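PDB 4HVT: post-proline cleaving enzyme from Rickettsia typhi, which probably cleaves peptides on the carboxyl side of proline as a serine endopeptidase of the prolyl oligopeptidase family. Local coordinates for residues K45-L50 with F695-T700; Q51-Y56 with F702-K707; L257-A262 with V302-R307. All coordinates share one frame; numbering follows the deposited sequence. Where two conformers were deposited one is given.

Contact 1: K45-L50 with F695-T700; sequences KTEKAL and FINLYT
Glu47 and Asn697 make the polar link between helix 34-51 and helix 688-706. Asn697 ND2 donates to Glu47 OE2 over 3.0 Å at an N-H...O angle of 158°. The carboxylate oxygen lies close to the amide plane and receives the proton on its anti lone pair, while the two flat groups are turned 72° apart. Glu47 was modelled in two conformers and the bond belongs to one, in which Asn693 ND2, one turn before Asn697, also binds OE2.

The pair lies where this N-terminal helix crosses the last long helix of the α/β-hydrolase domain. The helix segments run at 62° with 10.4 Å between axes, and Thr46 OG1, hydrogen-bonded to Phe674 N, ties the first helix to an edge strand of the central sheet, 672-677.

Van der Waals contact accompanies the polar link. Leu50 CD1 presses on the aliphatic stem of Asn697, 3.7 Å from its CB, the two side chains meeting at about a right angle. Thr700 sets its methyl on a backbone carbonyl, CG2 3.6 Å from Leu50 O. Its hydroxyl bonds within its own helix, OG1 reaching Ile696 O at 2.6 Å from the opposite face to Thr700 N.

Contact 2: Q51-Y56 with F702-K707; sequences QAMQEY and FANALK
Met53 and Glu55 converge on Asn704, each crossing its side chain at about a right angle. The thioether lies against the asparagine: Met53 SD is 3.4 Å from Asn704 CB and 3.3 Å from the amide carbon CG, with the methionine chain extended so that the sulfur passes across the stem of the asparagine. Glu55 meets the same residue with its carboxylate. Its OE1 sits 3.4 Å from Asn704 CB, its CD is 3.8 Å from Asn704 CA, and the carboxylate and amide planes stand 75° apart. The bend at the second torsion of Glu55 (chi2 83°) curls the carboxylate back toward the glutamate's own backbone, where it passes alongside Asn704. Glu55 CG lies 4.1 Å from Ala703 CB.

In the fold, this is where the connection between helix 34-51 and helix 56-67 rests on the last turn of helix 688-706, the C-terminal helix of the α/β-hydrolase domain. A type I β turn from Met53 to Tyr56, closed by Tyr56 N bonding Met53 O at 3.1 Å, brings both Met53 and Glu55 to the same side of the connection.

Further out, Gln51 CG lies 3.4 Å above the plane of the Tyr56 ring, near its rim, and Tyr56 itself leans on Ile696, Asn697 and Thr700. On the other segment Phe702, two residues before Asn704, packs against Ala585, Ala587 and Trp504.

Contact 3: L257-A262 with V302-R307; sequences LIFISA and VFWLLR
Phe259 and Trp304 meet through the outer atoms of their rings, and that meeting is the whole of the direct contact between the two strands. Phe259 CE1 lies 3.8 Å from Trp304 CH2, and Phe259 CZ is 4.0 Å from the same atom. The side chains approach from opposite directions, with the phenyl plane at 79° to the six-membered ring of the indole, in an oblique arrangement whose centroids are 5.9 Å apart. With CG anti to the backbone nitrogen (chi1 178°), the phenyl is carried from strand 257-263 toward the other strand.

The packing is firmest on the indole side. Trp304 is buried, Val302 CG2 lies in plane at the edge of its ring, and Leu294 touches both aromatic side chains. Phe259 keeps some exposure, and around the pair the strands stand well apart: the nearest alpha carbons, Phe259 CA and Val302 CA, are 11.2 Å from each other. Each strand spends its backbone bonding within its own sheet, as Phe259 does with Gly246. The two four-stranded antiparallel sheets, adjacent in sequence, whose facing surfaces meet here through an aromatic pair and Leu294, are neighbouring blades in the seven-bladed β-propeller of prolyl oligopeptidases.

How the contacts relate
Contacts 1 and 2 are neighbours, their centres 8 Å apart, and both use helix 688-706; Tyr56 bridges the two. Their segments alternate along the chain in the order 45-50, 51-56, 695-700, 702-707, so the earlier N-terminal segment meets the earlier part of the C-terminal helix, and the two ends of the chain are brought together on the α/β-hydrolase domain. Contact 3 is nested in the long loop they close and lies on the other side of the chain's centre, with centres about 44 and 49 Å away. It joins two blades of the propeller, a domain thus inserted between parts of the chain that the hydrolase domain holds together.

Contact 1: K45-L50 with F695-T700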
loop_
_atom_site.group_PDB
_atom_site.type_symbol
_atom_site.label_atom_id
_atom_site.label_comp_id
_atom_site.label_asym_id
_atom_site.label_seq_id
_atom_site.Cartn_x
_atom_site.Cartn_y
_atom_site.Cartn_z
ATOM N N LYS A 45 4.869 -28.959 -7.219
ATOM C CA LYS A 45 6.062 -29.568 -6.604
ATOM C C LYS A 45 6.375 -28.839 -5.309
ATOM O O LYS A 45 6.707 -29.504 -4.288
ATOM C CB LYS A 45 7.275 -29.482 -7.535
ATOM N N THR A 46 6.279 -27.498 -5.351
ATOM C CA THR A 46 6.656 -26.691 -4.196
ATOM C C THR A 46 5.694 -26.938 -3.061
ATOM O O THR A 46 6.128 -27.168 -1.918
ATOM C CB THR A 46 6.759 -25.196 -4.495
ATOM O OG1 THR A 46 7.935 -24.971 -5.261
ATOM C CG2 THR A 46 6.850 -24.394 -3.214
ATOM N N GLU A 47 4.404 -26.957 -3.365
ATOM C CA GLU A 47 3.413 -27.093 -2.296
ATOM C C GLU A 47 3.534 -28.470 -1.640
ATOM O O GLU A 47 3.542 -28.572 -0.405
ATOM C CB GLU A 47 1.985 -26.801 -2.786
ATOM C CG GLU A 47 1.696 -25.320 -2.962
ATOM C CD GLU A 47 0.211 -25.013 -2.920
ATOM O OE1 GLU A 47 -0.560 -25.665 -3.665
ATOM O OE2 GLU A 47 -0.186 -24.127 -2.133
ATOM N N LYS A 48 3.700 -29.512 -2.445
ATOM C CA LYS A 48 3.906 -30.865 -1.924
ATOM C C LYS A 48 5.169 -30.936 -1.034
ATOM O O LYS A 48 5.147 -31.552 0.032
ATOM C CB LYS A 48 3.941 -31.860 -3.092
ATOM N N ALA A 49 6.256 -30.287 -1.444
ATOM C CA ALA A 49 7.466 -30.240 -0.620
ATOM C C ALA A 49 7.296 -29.539 0.724
ATOM O O ALA A 49 7.827 -29.979 1.739
ATOM C CB ALA A 49 8.602 -29.597 -1.396
ATOM N N LEU A 50 6.582 -28.419 0.725
ATOM C CA LEU A 50 6.288 -27.678 1.948
ATOM C C LEU A 50 5.359 -28.493 2.874
ATOM O O LEU A 50 5.549 -28.542 4.077
ATOM C CB LEU A 50 5.663 -26.315 1.578
ATOM C CG LEU A 50 6.595 -25.329 0.887
ATOM C CD1 LEU A 50 5.788 -24.124 0.400
ATOM C CD2 LEU A 50 7.681 -24.872 1.856
ATOM N N PHE A 695 0.461 -17.608 3.350
ATOM C CA PHE A 695 1.243 -17.446 4.578
ATOM C C PHE A 695 1.613 -18.747 5.301
ATOM O O PHE A 695 2.654 -18.827 5.924
ATOM C CB PHE A 695 0.590 -16.445 5.517
ATOM C CG PHE A 695 0.749 -15.041 5.022
ATOM C CD1 PHE A 695 2.044 -14.497 4.881
ATOM C CD2 PHE A 695 -0.320 -14.358 4.523
ATOM C CE1 PHE A 695 2.242 -13.225 4.396
ATOM C CE2 PHE A 695 -0.147 -13.064 4.059
ATOM C CZ PHE A 695 1.134 -12.511 3.967
ATOM N N ILE A 696 0.795 -19.765 5.158
ATOM C CA ILE A 696 1.197 -21.095 5.619
ATOM C C ILE A 696 2.418 -21.589 4.848
ATOM O O ILE A 696 3.343 -22.162 5.428
ATOM C CB ILE A 696 0.037 -22.120 5.496
ATOM C CG1 ILE A 696 -1.117 -21.783 6.453
ATOM C CG2 ILE A 696 0.520 -23.539 5.712
ATOM C CD1 ILE A 696 -2.432 -22.336 5.923
ATOM N N ASN A 697 2.396 -21.414 3.534
ATOM C CA ASN A 697 3.530 -21.826 2.701
ATOM C C ASN A 697 4.783 -21.033 3.046
ATOM O O ASN A 697 5.879 -21.622 3.258
ATOM C CB ASN A 697 3.180 -21.660 1.261
ATOM C CG ASN A 697 2.240 -22.740 0.762
ATOM O OD1 ASN A 697 2.218 -23.862 1.305
ATOM N ND2 ASN A 697 1.473 -22.426 -0.311
ATOM N N LEU A 698 4.610 -19.721 3.187
ATOM C CA LEU A 698 5.735 -18.849 3.476
ATOM C C LEU A 698 6.382 -19.128 4.838
ATOM O O LEU A 698 7.618 -19.187 4.950
ATOM C CB LEU A 698 5.291 -17.375 3.359
ATOM C CG LEU A 698 6.464 -16.391 3.425
ATOM C CD1 LEU A 698 6.374 -15.276 2.425
ATOM C CD2 LEU A 698 6.542 -15.896 4.853
ATOM N N TYR A 699 5.540 -19.258 5.852
ATOM C CA TYR A 699 6.035 -19.486 7.231
ATOM C C TYR A 699 6.538 -20.919 7.429
ATOM O O TYR A 699 7.465 -21.106 8.189
ATOM C CB TYR A 699 5.054 -19.003 8.314
ATOM C CG TYR A 699 5.186 -17.529 8.500
ATOM C CD1 TYR A 699 6.260 -16.990 9.206
ATOM C CD2 TYR A 699 4.258 -16.677 7.982
ATOM C CE1 TYR A 699 6.398 -15.632 9.351
ATOM C CE2 TYR A 699 4.393 -15.321 8.116
ATOM C CZ TYR A 699 5.453 -14.801 8.797
ATOM O OH TYR A 699 5.577 -13.437 8.932
ATOM N N THR A 700 6.021 -21.879 6.667
ATOM C CA THR A 700 6.553 -23.227 6.715
ATOM C C THR A 700 7.962 -23.174 6.133
ATOM O O THR A 700 8.887 -23.721 6.737
ATOM C CB THR A 700 5.635 -24.234 5.999
ATOM O OG1 THR A 700 4.343 -24.235 6.631
ATOM C CG2 THR A 700 6.250 -25.647 6.049
#

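Contact 2: Q51-Y56 with F702-K707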
loop_
_atom_site.group_PDB
_atom_site.type_symbol
_atom_site.label_atom_id
_atom_site.label_comp_id
_atom_site.label_asym_id
_atom_site.label_seq_id
_atom_site.Cartn_x
_atom_site.Cartn_y
_atom_site.Cartn_z
ATOM N N GLN A 51 4.372 -29.140 2.279
ATOM C CA GLN A 51 3.412 -29.931 3.013
ATOM C C GLN A 51 4.073 -31.167 3.664
ATOM O O GLN A 51 3.519 -31.740 4.620
ATOM C CB GLN A 51 2.271 -30.340 2.075
ATOM C CG GLN A 51 1.234 -29.248 1.902
ATOM C CD GLN A 51 0.390 -29.438 0.680
ATOM O OE1 GLN A 51 0.223 -30.569 0.191
ATOM N NE2 GLN A 51 -0.160 -28.329 0.164
ATOM N N ALA A 52 5.253 -31.556 3.183
ATOM C CA ALA A 52 5.985 -32.719 3.773
ATOM C C ALA A 52 6.970 -32.345 4.903
ATOM O O ALA A 52 7.572 -33.211 5.523
ATOM C CB ALA A 52 6.721 -33.449 2.676
ATOM N N MET A 53 7.199 -31.063 5.112
ATOM C CA MET A 53 8.088 -30.588 6.171
ATOM C C MET A 53 7.390 -30.791 7.492
ATOM O O MET A 53 6.188 -30.618 7.589
ATOM C CB MET A 53 8.410 -29.100 5.953
ATOM C CG MET A 53 9.260 -28.901 4.702
ATOM S SD MET A 53 9.562 -27.161 4.319
ATOM C CE MET A 53 10.584 -27.253 2.843
ATOM N N GLN A 54 8.159 -31.170 8.501
ATOM C CA GLN A 54 7.612 -31.449 9.813
ATOM C C GLN A 54 6.852 -30.252 10.359
ATOM O O GLN A 54 5.881 -30.409 11.111
ATOM C CB GLN A 54 8.721 -31.913 10.817
ATOM N N GLU A 55 7.258 -29.036 9.955
ATOM C CA GLU A 55 6.688 -27.828 10.558
ATOM C C GLU A 55 5.326 -27.456 9.983
ATOM O O GLU A 55 4.631 -26.634 10.563
ATOM C CB GLU A 55 7.646 -26.649 10.400
ATOM C CG GLU A 55 8.978 -26.778 11.137
ATOM C CD GLU A 55 10.054 -27.574 10.401
ATOM O OE1 GLU A 55 9.859 -28.017 9.277
ATOM O OE2 GLU A 55 11.100 -27.866 11.030
ATOM N N TYR A 56 4.949 -28.040 8.848
ATOM C CA TYR A 56 3.755 -27.586 8.107
ATOM C C TYR A 56 2.439 -27.684 8.918
ATOM O O TYR A 56 1.642 -26.710 8.981
ATOM C CB TYR A 56 3.623 -28.372 6.809
ATOM C CG TYR A 56 2.481 -27.947 5.962
ATOM C CD1 TYR A 56 2.641 -26.908 5.059
ATOM C CD2 TYR A 56 1.216 -28.539 6.075
ATOM C CE1 TYR A 56 1.598 -26.471 4.281
ATOM C CE2 TYR A 56 0.156 -28.087 5.275
ATOM C CZ TYR A 56 0.363 -27.054 4.403
ATOM O OH TYR A 56 -0.637 -26.589 3.569
ATOM N N PHE A 702 10.155 -20.714 6.058
ATOM C CA PHE A 702 11.134 -20.066 6.922
ATOM C C PHE A 702 11.372 -20.871 8.147
ATOM O O PHE A 702 12.498 -20.943 8.631
ATOM C CB PHE A 702 10.685 -18.641 7.276
ATOM C CG PHE A 702 11.067 -17.623 6.229
ATOM C CD1 PHE A 702 12.399 -17.405 5.947
ATOM C CD2 PHE A 702 10.088 -16.795 5.630
ATOM C CE1 PHE A 702 12.797 -16.455 5.019
ATOM C CE2 PHE A 702 10.478 -15.847 4.720
ATOM C CZ PHE A 702 11.837 -15.687 4.405
ATOM N N ALA A 703 10.308 -21.463 8.681
ATOM C CA ALA A 703 10.438 -22.234 9.920
ATOM C C ALA A 703 11.345 -23.423 9.647
ATOM O O ALA A 703 12.234 -23.762 10.469
ATOM C CB ALA A 703 9.099 -22.705 10.390
ATOM N N ASN A 704 11.161 -24.047 8.496
ATOM C CA ASN A 704 11.961 -25.208 8.141
ATOM C C ASN A 704 13.414 -24.842 7.778
ATOM O O ASN A 704 14.358 -25.553 8.194
ATOM C CB ASN A 704 11.278 -25.944 6.998
ATOM C CG ASN A 704 12.033 -27.160 6.542
ATOM O OD1 ASN A 704 11.882 -28.305 7.112
ATOM N ND2 ASN A 704 12.854 -26.973 5.534
ATOM N N ALA A 705 13.586 -23.757 7.024
ATOM C CA ALA A 705 14.908 -23.281 6.614
ATOM C C ALA A 705 15.781 -22.780 7.771
ATOM O O ALA A 705 17.021 -23.022 7.781
ATOM C CB ALA A 705 14.792 -22.205 5.517
ATOM N N LEU A 706 15.159 -22.163 8.775
ATOM C CA LEU A 706 15.906 -21.447 9.799
ATOM C C LEU A 706 15.813 -22.143 11.114
ATOM O O LEU A 706 16.267 -21.594 12.119
ATOM C CB LEU A 706 15.379 -19.999 9.908
ATOM C CG LEU A 706 15.361 -19.205 8.592
ATOM C CD1 LEU A 706 14.730 -17.819 8.762
ATOM C CD2 LEU A 706 16.741 -19.062 7.958
ATOM N N LYS A 707 15.111 -23.285 11.141
ATOM C CA LYS A 707 15.051 -24.151 12.331
ATOM C C LYS A 707 14.302 -23.520 13.504
ATOM O O LYS A 707 14.768 -23.596 14.633
ATOM C CB LYS A 707 16.486 -24.595 12.723
#

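Contact 3: L257-A262 with V302-R307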
loop_
_atom_site.group_PDB
_atom_site.type_symbol
_atom_site.label_atom_id
_atom_site.label_comp_id
_atom_site.label_asym_id
_atom_site.label_seq_id
_atom_site.Cartn_x
_atom_site.Cartn_y
_atom_site.Cartn_z
ATOM N N LEU A 257 -16.357 21.211 -6.949
ATOM C CA LEU A 257 -14.975 21.447 -7.297
ATOM C C LEU A 257 -14.297 20.083 -7.346
ATOM O O LEU A 257 -14.180 19.406 -6.342
ATOM C CB LEU A 257 -14.317 22.393 -6.294
ATOM C CG LEU A 257 -14.874 23.839 -6.343
ATOM C CD1 LEU A 257 -14.375 24.524 -5.075
ATOM C CD2 LEU A 257 -14.535 24.644 -7.635
ATOM N N ILE A 258 -13.790 19.737 -8.521
ATOM C CA ILE A 258 -13.108 18.502 -8.757
ATOM C C ILE A 258 -11.624 18.745 -8.995
ATOM O O ILE A 258 -11.246 19.634 -9.791
ATOM C CB ILE A 258 -13.752 17.762 -9.990
ATOM C CG1 ILE A 258 -15.264 17.487 -9.774
ATOM C CG2 ILE A 258 -12.955 16.512 -10.370
ATOM C CD1 ILE A 258 -15.608 16.494 -8.707
ATOM N N PHE A 259 -10.786 17.954 -8.301
ATOM C CA PHE A 259 -9.350 17.991 -8.462
ATOM C C PHE A 259 -8.992 16.975 -9.513
ATOM O O PHE A 259 -9.207 15.788 -9.332
ATOM C CB PHE A 259 -8.716 17.666 -7.101
ATOM C CG PHE A 259 -7.182 17.623 -7.096
ATOM C CD1 PHE A 259 -6.429 18.781 -7.252
ATOM C CD2 PHE A 259 -6.535 16.466 -6.854
ATOM C CE1 PHE A 259 -5.054 18.769 -7.207
ATOM C CE2 PHE A 259 -5.139 16.453 -6.774
ATOM C CZ PHE A 259 -4.398 17.582 -6.965
ATOM N N ILE A 260 -8.396 17.456 -10.591
ATOM C CA ILE A 260 -7.913 16.574 -11.684
ATOM C C ILE A 260 -6.424 16.531 -11.573
ATOM O O ILE A 260 -5.793 17.580 -11.538
ATOM C CB ILE A 260 -8.313 17.124 -13.028
ATOM C CG1 ILE A 260 -9.862 16.993 -13.160
ATOM C CG2 ILE A 260 -7.611 16.378 -14.134
ATOM C CD1 ILE A 260 -10.356 17.539 -14.469
ATOM N N SER A 261 -5.866 15.318 -11.480
ATOM C CA SER A 261 -4.457 15.140 -11.257
ATOM C C SER A 261 -3.860 14.221 -12.345
ATOM O O SER A 261 -4.216 13.064 -12.446
ATOM C CB SER A 261 -4.232 14.612 -9.843
ATOM O OG SER A 261 -2.852 14.448 -9.527
ATOM N N ALA A 262 -2.967 14.813 -13.128
ATOM C CA ALA A 262 -2.251 14.131 -14.212
ATOM C C ALA A 262 -0.812 13.898 -13.758
ATOM O O ALA A 262 -0.026 14.808 -13.655
ATOM C CB ALA A 262 -2.271 14.945 -15.484
ATOM N N VAL A 302 -6.782 24.134 1.563
ATOM C CA VAL A 302 -6.188 22.911 1.102
ATOM C C VAL A 302 -4.770 22.808 1.615
ATOM O O VAL A 302 -4.126 23.822 1.838
ATOM C CB VAL A 302 -6.213 22.798 -0.450
ATOM C CG1 VAL A 302 -7.626 22.538 -0.959
ATOM C CG2 VAL A 302 -5.677 24.047 -1.054
ATOM N N PHE A 303 -4.353 21.584 1.914
ATOM C CA PHE A 303 -3.036 21.283 2.477
ATOM C C PHE A 303 -2.187 20.591 1.470
ATOM O O PHE A 303 -2.614 19.592 0.893
ATOM C CB PHE A 303 -3.172 20.365 3.683
ATOM C CG PHE A 303 -4.083 20.910 4.762
ATOM C CD1 PHE A 303 -3.685 21.977 5.477
ATOM C CD2 PHE A 303 -5.349 20.382 4.993
ATOM C CE1 PHE A 303 -4.475 22.543 6.442
ATOM C CE2 PHE A 303 -6.161 20.957 5.945
ATOM C CZ PHE A 303 -5.740 22.070 6.636
ATOM N N TRP A 304 -0.927 21.038 1.310
ATOM C CA TRP A 304 -0.036 20.536 0.303
ATOM C C TRP A 304 1.311 20.207 0.939
ATOM O O TRP A 304 1.875 20.983 1.733
ATOM C CB TRP A 304 0.152 21.544 -0.823
ATOM C CG TRP A 304 -1.043 21.682 -1.703
ATOM C CD1 TRP A 304 -2.233 22.257 -1.367
ATOM C CD2 TRP A 304 -1.203 21.210 -3.067
ATOM N NE1 TRP A 304 -3.144 22.142 -2.418
ATOM C CE2 TRP A 304 -2.519 21.523 -3.476
ATOM C CE3 TRP A 304 -0.349 20.529 -3.978
ATOM C CZ2 TRP A 304 -2.999 21.219 -4.761
ATOM C CZ3 TRP A 304 -0.833 20.231 -5.232
ATOM C CH2 TRP A 304 -2.140 20.604 -5.629
ATOM N N LEU A 305 1.796 19.022 0.604
ATOM C CA LEU A 305 3.113 18.548 1.010
ATOM C C LEU A 305 4.138 18.880 -0.062
ATOM O O LEU A 305 3.868 18.670 -1.234
ATOM C CB LEU A 305 3.095 17.027 1.200
ATOM C CG LEU A 305 4.396 16.298 1.551
ATOM C CD1 LEU A 305 4.877 16.790 2.904
ATOM C CD2 LEU A 305 4.199 14.800 1.508
ATOM N N LEU A 306 5.316 19.317 0.383
ATOM C CA LEU A 306 6.436 19.598 -0.511
ATOM C C LEU A 306 7.390 18.414 -0.579
ATOM O O LEU A 306 7.804 17.898 0.431
ATOM C CB LEU A 306 7.170 20.871 -0.097
ATOM C CG LEU A 306 6.327 22.130 0.124
ATOM C CD1 LEU A 306 7.228 23.333 0.361
ATOM C CD2 LEU A 306 5.357 22.364 -1.035
ATOM N N ARG A 307 7.773 18.063 -1.803
ATOM C CA ARG A 307 8.821 17.058 -2.013
ATOM C C ARG A 307 10.193 17.756 -2.223
ATOM O O ARG A 307 11.257 17.137 -2.032
ATOM C CB ARG A 307 8.452 16.180 -3.230
ATOM C CG ARG A 307 9.596 15.303 -3.693
ATOM C CD ARG A 307 9.100 14.169 -4.577
ATOM N NE ARG A 307 10.204 13.528 -5.300
ATOM C CZ ARG A 307 10.963 12.538 -4.841
ATOM N NH1 ARG A 307 10.785 12.077 -3.614
ATOM N NH2 ARG A 307 11.994 12.063 -5.590
#